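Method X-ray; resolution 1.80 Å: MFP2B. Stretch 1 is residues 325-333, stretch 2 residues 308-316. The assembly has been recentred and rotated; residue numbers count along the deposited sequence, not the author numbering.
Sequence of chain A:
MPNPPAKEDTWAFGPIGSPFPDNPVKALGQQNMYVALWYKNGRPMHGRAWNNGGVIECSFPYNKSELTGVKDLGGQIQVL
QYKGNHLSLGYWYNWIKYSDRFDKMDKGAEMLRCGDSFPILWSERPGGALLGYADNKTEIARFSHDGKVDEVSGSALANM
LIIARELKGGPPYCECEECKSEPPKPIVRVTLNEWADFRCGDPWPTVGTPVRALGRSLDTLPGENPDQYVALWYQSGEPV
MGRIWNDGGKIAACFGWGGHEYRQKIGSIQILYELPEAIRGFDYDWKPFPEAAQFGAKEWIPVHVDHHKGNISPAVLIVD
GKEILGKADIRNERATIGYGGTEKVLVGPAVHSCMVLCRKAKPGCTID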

ATOM      1  N   LEU A 325      -8.844   0.256 -19.347  1.00 17.78           N
ATOM      2  CA  LEU A 325      -8.670  -0.086 -17.955  1.00 16.43           C
ATOM      3  C   LEU A 325      -9.145   1.029 -16.991  1.00 17.32           C
ATOM      4  O   LEU A 325      -8.702   2.187 -17.078  1.00 16.39           O
ATOM      5  CB  LEU A 325      -7.214  -0.423 -17.693  1.00 15.32           C
ATOM      6  CG  LEU A 325      -6.823  -0.785 -16.279  1.00 13.42           C
ATOM      7  CD1 LEU A 325      -7.560  -2.034 -15.837  1.00 15.31           C
ATOM      8  CD2 LEU A 325      -5.327  -1.004 -16.082  1.00 14.20           C
ATOM      9  N   GLY A 326     -10.029   0.625 -16.083  1.00 16.18           N
ATOM     10  CA  GLY A 326     -10.499   1.478 -14.993  1.00 16.52           C
ATOM     11  C   GLY A 326     -10.857   0.666 -13.756  1.00 15.73           C
ATOM     12  O   GLY A 326     -10.078  -0.149 -13.276  1.00 16.45           O
ATOM     13  N   LYS A 327     -12.003   0.935 -13.174  1.00 16.43           N
ATOM     14  CA  LYS A 327     -12.297   0.346 -11.862  1.00 16.61           C
ATOM     15  C   LYS A 327     -13.736  -0.185 -11.825  1.00 15.70           C
ATOM     16  O   LYS A 327     -14.576   0.271 -12.594  1.00 16.12           O
ATOM     17  CB  LYS A 327     -12.029   1.402 -10.771  1.00 16.20           C
ATOM     18  CG  LYS A 327     -13.129   2.539 -10.697  1.00 16.95           C
ATOM     19  CD  LYS A 327     -12.672   3.701  -9.794  1.00 15.88           C
ATOM     20  CE  LYS A 327     -13.747   4.810  -9.706  1.00 17.48           C
ATOM     21  NZ  LYS A 327     -14.868   4.416  -8.755  1.00 19.43           N
ATOM     22  N   ALA A 328     -14.038  -1.090 -10.893  1.00 16.81           N
ATOM     23  CA  ALA A 328     -15.426  -1.561 -10.687  1.00 16.95           C
ATOM     24  C   ALA A 328     -15.637  -1.876  -9.227  1.00 18.03           C
ATOM     25  O   ALA A 328     -14.693  -2.235  -8.492  1.00 17.67           O
ATOM     26  CB  ALA A 328     -15.720  -2.817 -11.522  1.00 17.32           C
ATOM     27  N   ASP A 329     -16.896  -1.719  -8.842  1.00 18.63           N
ATOM     28  CA  ASP A 329     -17.436  -2.191  -7.592  1.00 19.81           C
ATOM     29  C   ASP A 329     -18.353  -3.356  -7.960  1.00 19.71           C
ATOM     30  O   ASP A 329     -19.435  -3.148  -8.509  1.00 21.11           O
ATOM     31  CB  ASP A 329     -18.241  -1.078  -6.977  1.00 19.44           C
ATOM     32  CG  ASP A 329     -18.840  -1.453  -5.620  1.00 21.84           C
ATOM     33  OD1 ASP A 329     -19.045  -2.640  -5.343  1.00 22.50           O
ATOM     34  OD2 ASP A 329     -19.066  -0.571  -4.749  1.00 23.48           O
ATOM     35  N   ILE A 330     -17.880  -4.557  -7.695  1.00 20.33           N
ATOM     36  CA  ILE A 330     -18.549  -5.762  -8.140  1.00 22.69           C
ATOM     37  C   ILE A 330     -19.889  -5.884  -7.400  1.00 23.00           C
ATOM     38  O   ILE A 330     -20.904  -6.121  -8.016  1.00 23.30           O
ATOM     39  CB  ILE A 330     -17.728  -7.014  -7.838  1.00 22.93           C
ATOM     40  CG1 ILE A 330     -16.344  -7.064  -8.540  1.00 26.08           C
ATOM     41  CG2 ILE A 330     -18.520  -8.278  -8.202  1.00 25.43           C
ATOM     42  CD1 ILE A 330     -16.192  -6.281  -9.800  1.00 30.61           C
ATOM     43  N   ARG A 331     -19.876  -5.708  -6.081  1.00 24.54           N
ATOM     44  CA  ARG A 331     -21.095  -5.951  -5.305  1.00 26.92           C
ATOM     45  C   ARG A 331     -22.214  -4.988  -5.738  1.00 27.16           C
ATOM     46  O   ARG A 331     -23.396  -5.346  -5.744  1.00 27.71           O
ATOM     47  CB  ARG A 331     -20.827  -5.843  -3.810  1.00 27.46           C
ATOM     48  CG  ARG A 331     -20.183  -7.056  -3.175  1.00 32.09           C
ATOM     49  CD  ARG A 331     -19.988  -6.868  -1.663  1.00 37.90           C
ATOM     50  NE  ARG A 331     -19.355  -8.007  -1.003  1.00 43.50           N
ATOM     51  CZ  ARG A 331     -19.971  -9.146  -0.661  1.00 48.09           C
ATOM     52  NH1 ARG A 331     -21.255  -9.342  -0.941  1.00 49.22           N
ATOM     53  NH2 ARG A 331     -19.278 -10.109  -0.051  1.00 50.86           N
ATOM     54  N   ASN A 332     -21.852  -3.779  -6.138  1.00 26.22           N
ATOM     55  CA  ASN A 332     -22.823  -2.742  -6.434  1.00 26.78           C
ATOM     56  C   ASN A 332     -23.032  -2.572  -7.948  1.00 25.21           C
ATOM     57  O   ASN A 332     -23.695  -1.647  -8.408  1.00 24.61           O
ATOM     58  CB  ASN A 332     -22.406  -1.450  -5.723  1.00 27.78           C
ATOM     59  CG  ASN A 332     -22.405  -1.595  -4.143  1.00 33.41           C
ATOM     60  OD1 ASN A 332     -23.327  -2.225  -3.565  1.00 39.24           O
ATOM     61  ND2 ASN A 332     -21.412  -0.981  -3.452  1.00 28.39           N
ATOM     62  N   GLU A 333     -22.471  -3.498  -8.732  1.00 24.07           N
ATOM     63  CA  GLU A 333     -22.537  -3.447 -10.182  1.00 23.00           C
ATOM     64  C   GLU A 333     -22.326  -2.048 -10.772  1.00 22.49           C
ATOM     65  O   GLU A 333     -23.227  -1.469 -11.406  1.00 22.42           O
ATOM     66  CB  GLU A 333     -23.854  -4.046 -10.673  1.00 23.07           C
ATOM     67  CG  GLU A 333     -23.965  -5.535 -10.373  1.00 24.65           C
ATOM     68  CD  GLU A 333     -25.204  -6.157 -11.010  1.00 27.45           C
ATOM     69  OE1 GLU A 333     -26.200  -5.418 -11.149  1.00 27.02           O
ATOM     70  OE2 GLU A 333     -25.125  -7.345 -11.447  1.00 25.35           O
TER
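Stretch 2, residues 308-316: HKGNISPAV

Stretch 2 lies beside stretch 1 as its antiparallel neighbour in a β-sheet. The strand of stretch 1, Leu-325 to Asp-329, and that of stretch 2, which includes Ser-313 to Val-316, make an angle of 125° between their N-to-C directions, well short of 180°, so the pair is strongly twisted; their axes approach to 4.3 Å. Beyond the ladder the two stretches run as loops, joined there largely through water and the carboxylate of Asp-329.

Leu-325 sits opposite Val-316, in a non-hydrogen-bonded pair with CA atoms 4.3 Å apart. Both side chains lie on the same face, and Leu-325 CD1 reaches to 4.1 Å from Val-316 CG2, a contact between branched apolar groups suited to a buried site. Gly-326 pairs with Ala-315 through two hydrogen bonds, Gly-326 N to Ala-315 O at 2.8 Å and Ala-315 N to Gly-326 O at 3.2 Å. Having no side chain, Gly-326 easily takes up its phi/psi of -150/-133.

Lys-327 faces Pro-314 in a non-hydrogen-bonded pair, CA to CA 4.7 Å. This position suits proline, which has no amide hydrogen to offer. The Lys-327 side chain points away overall, yet Lys-327 CB lies 3.9 Å from Ile-312 CG2, and Lys-327 CA makes a CA-H...O contact with Ser-313 O at 3.3 Å.

Ala-328 restores the hydrogen-bonded pattern with Ser-313: Ala-328 N to Ser-313 O and Ser-313 N to Ala-328 O are both 2.8 Å. The CB of Ala-328 packs 3.8 Å from Ala-315 CB, on the face that Ser-313 shares; two small methyl groups fit this diagonal closely.

At Asp-329 the CA-H points to Asn-311 O, with Asp-329 CA to Asn-311 O 3.6 Å. Its carboxylate ties the loops together: Asp-329 OD1 accepts from Asn-332 N at 3.1 Å and from water 2, which also binds Asn-311 N, while Asp-329 OD2 accepts from Asn-332 ND2 at 2.7 Å. Asp-329 OD2 also lies 3.3 Å from Gly-310 CA, where a CB would clash with it; the backbone angles of Gly-310 independently call for glycine.

Ile-330 begins a type I turn closed by Glu-333 N to Ile-330 O at 3.1 Å. Its amide donates to water 1, which in turn donates to Asn-311 O and Ser-313 OG, extending the link between the stretches past the ladder. Arg-331 is joined to Asn-311 ND2 through water 3, weakly on the arginine side. Asn-332 ND2, held by Asp-329, rests 4.0 Å from Gly-310 CA.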

ATOM      1  N   HIS A 308     -15.794   1.819   2.997  1.00 27.26           N
ATOM      2  CA  HIS A 308     -17.188   1.712   3.461  1.00 29.82           C
ATOM      3  C   HIS A 308     -18.204   2.048   2.385  1.00 30.45           C
ATOM      4  O   HIS A 308     -19.337   1.608   2.443  1.00 33.03           O
ATOM      5  CB  HIS A 308     -17.425   2.536   4.740  1.00 30.33           C
ATOM      6  CG  HIS A 308     -17.289   4.008   4.543  1.00 33.32           C
ATOM      7  ND1 HIS A 308     -16.148   4.695   4.884  1.00 37.42           N
ATOM      8  CD2 HIS A 308     -18.138   4.924   4.025  1.00 37.77           C
ATOM      9  CE1 HIS A 308     -16.302   5.974   4.598  1.00 38.22           C
ATOM     10  NE2 HIS A 308     -17.501   6.141   4.076  1.00 38.19           N
ATOM     11  N   LYS A 309     -17.837   2.840   1.397  1.00 31.35           N
ATOM     12  CA  LYS A 309     -18.734   3.144   0.265  1.00 31.64           C
ATOM     13  C   LYS A 309     -18.759   2.071  -0.845  1.00 30.89           C
ATOM     14  O   LYS A 309     -19.445   2.241  -1.836  1.00 33.26           O
ATOM     15  CB  LYS A 309     -18.351   4.454  -0.392  1.00 31.43           C
ATOM     16  CG  LYS A 309     -18.624   5.724   0.442  1.00 35.60           C
ATOM     17  CD  LYS A 309     -18.877   6.870  -0.549  1.00 38.29           C
ATOM     18  CE  LYS A 309     -18.491   8.225  -0.042  1.00 40.74           C
ATOM     19  NZ  LYS A 309     -18.464   9.213  -1.214  1.00 39.81           N
ATOM     20  N   GLY A 310     -17.998   1.001  -0.707  1.00 28.28           N
ATOM     21  CA  GLY A 310     -17.890   0.018  -1.770  1.00 26.33           C
ATOM     22  C   GLY A 310     -16.440  -0.400  -1.966  1.00 24.08           C
ATOM     23  O   GLY A 310     -15.550   0.448  -1.946  1.00 23.68           O
ATOM     24  N   ASN A 311     -16.204  -1.687  -2.164  1.00 20.61           N
ATOM     25  CA  ASN A 311     -14.870  -2.208  -2.394  1.00 19.51           C
ATOM     26  C   ASN A 311     -14.541  -2.137  -3.860  1.00 18.76           C
ATOM     27  O   ASN A 311     -15.374  -2.421  -4.705  1.00 17.84           O
ATOM     28  CB  ASN A 311     -14.789  -3.623  -1.870  1.00 20.75           C
ATOM     29  CG  ASN A 311     -15.324  -3.714  -0.439  1.00 23.07           C
ATOM     30  OD1 ASN A 311     -15.132  -2.772   0.364  1.00 21.14           O
ATOM     31  ND2 ASN A 311     -16.042  -4.793  -0.137  1.00 23.63           N
ATOM     32  N   ILE A 312     -13.336  -1.691  -4.179  1.00 17.74           N
ATOM     33  CA  ILE A 312     -13.010  -1.354  -5.552  1.00 17.08           C
ATOM     34  C   ILE A 312     -11.996  -2.322  -6.141  1.00 16.36           C
ATOM     35  O   ILE A 312     -11.000  -2.632  -5.506  1.00 17.42           O
ATOM     36  CB  ILE A 312     -12.501   0.083  -5.579  1.00 17.25           C
ATOM     37  CG1 ILE A 312     -13.511   1.044  -4.923  1.00 19.47           C
ATOM     38  CG2 ILE A 312     -12.249   0.519  -6.990  1.00 16.65           C
ATOM     39  CD1 ILE A 312     -14.868   1.132  -5.620  1.00 22.40           C
ATOM     40  N   SER A 313     -12.230  -2.751  -7.378  1.00 15.37           N
ATOM     41  CA  SER A 313     -11.419  -3.737  -8.083  1.00 15.35           C
ATOM     42  C   SER A 313     -10.944  -3.164  -9.415  1.00 15.70           C
ATOM     43  O   SER A 313     -11.649  -2.318  -9.993  1.00 14.60           O
ATOM     44  CB  SER A 313     -12.250  -5.009  -8.381  1.00 16.03           C
ATOM     45  OG  SER A 313     -12.740  -5.565  -7.178  1.00 16.24           O
ATOM     46  N   PRO A 314      -9.798  -3.643  -9.945  1.00 14.94           N
ATOM     47  CA  PRO A 314      -9.386  -3.246 -11.286  1.00 14.69           C
ATOM     48  C   PRO A 314     -10.278  -3.946 -12.338  1.00 14.72           C
ATOM     49  O   PRO A 314     -10.587  -5.113 -12.161  1.00 14.72           O
ATOM     50  CB  PRO A 314      -7.918  -3.777 -11.394  1.00 13.72           C
ATOM     51  CG  PRO A 314      -7.549  -4.207 -10.052  1.00 14.16           C
ATOM     52  CD  PRO A 314      -8.829  -4.604  -9.366  1.00 15.47           C
ATOM     53  N   ALA A 315     -10.610  -3.270 -13.428  1.00 15.28           N
ATOM     54  CA  ALA A 315     -11.533  -3.816 -14.432  1.00 16.15           C
ATOM     55  C   ALA A 315     -11.298  -3.149 -15.763  1.00 17.17           C
ATOM     56  O   ALA A 315     -11.126  -1.941 -15.840  1.00 16.14           O
ATOM     57  CB  ALA A 315     -12.942  -3.605 -14.001  1.00 17.12           C
ATOM     58  N   VAL A 316     -11.281  -3.949 -16.819  1.00 17.20           N
ATOM     59  CA  VAL A 316     -11.291  -3.441 -18.159  1.00 17.95           C
ATOM     60  C   VAL A 316     -12.761  -3.334 -18.574  1.00 19.28           C
ATOM     61  O   VAL A 316     -13.507  -4.326 -18.517  1.00 20.00           O
ATOM     62  CB  VAL A 316     -10.561  -4.420 -19.099  1.00 19.12           C
ATOM     63  CG1 VAL A 316     -10.630  -3.945 -20.511  1.00 19.61           C
ATOM     64  CG2 VAL A 316      -9.109  -4.608 -18.664  1.00 17.52           C
TER
HETATM   65  O   HOH W   1     -15.292  -4.787  -6.179  1.00 20.71           O
HETATM   66  O   HOH W   2     -18.515  -3.311  -2.809  1.00 23.21           O
HETATM   67  O   HOH W   3     -16.337  -7.133  -2.220  1.00 33.51           O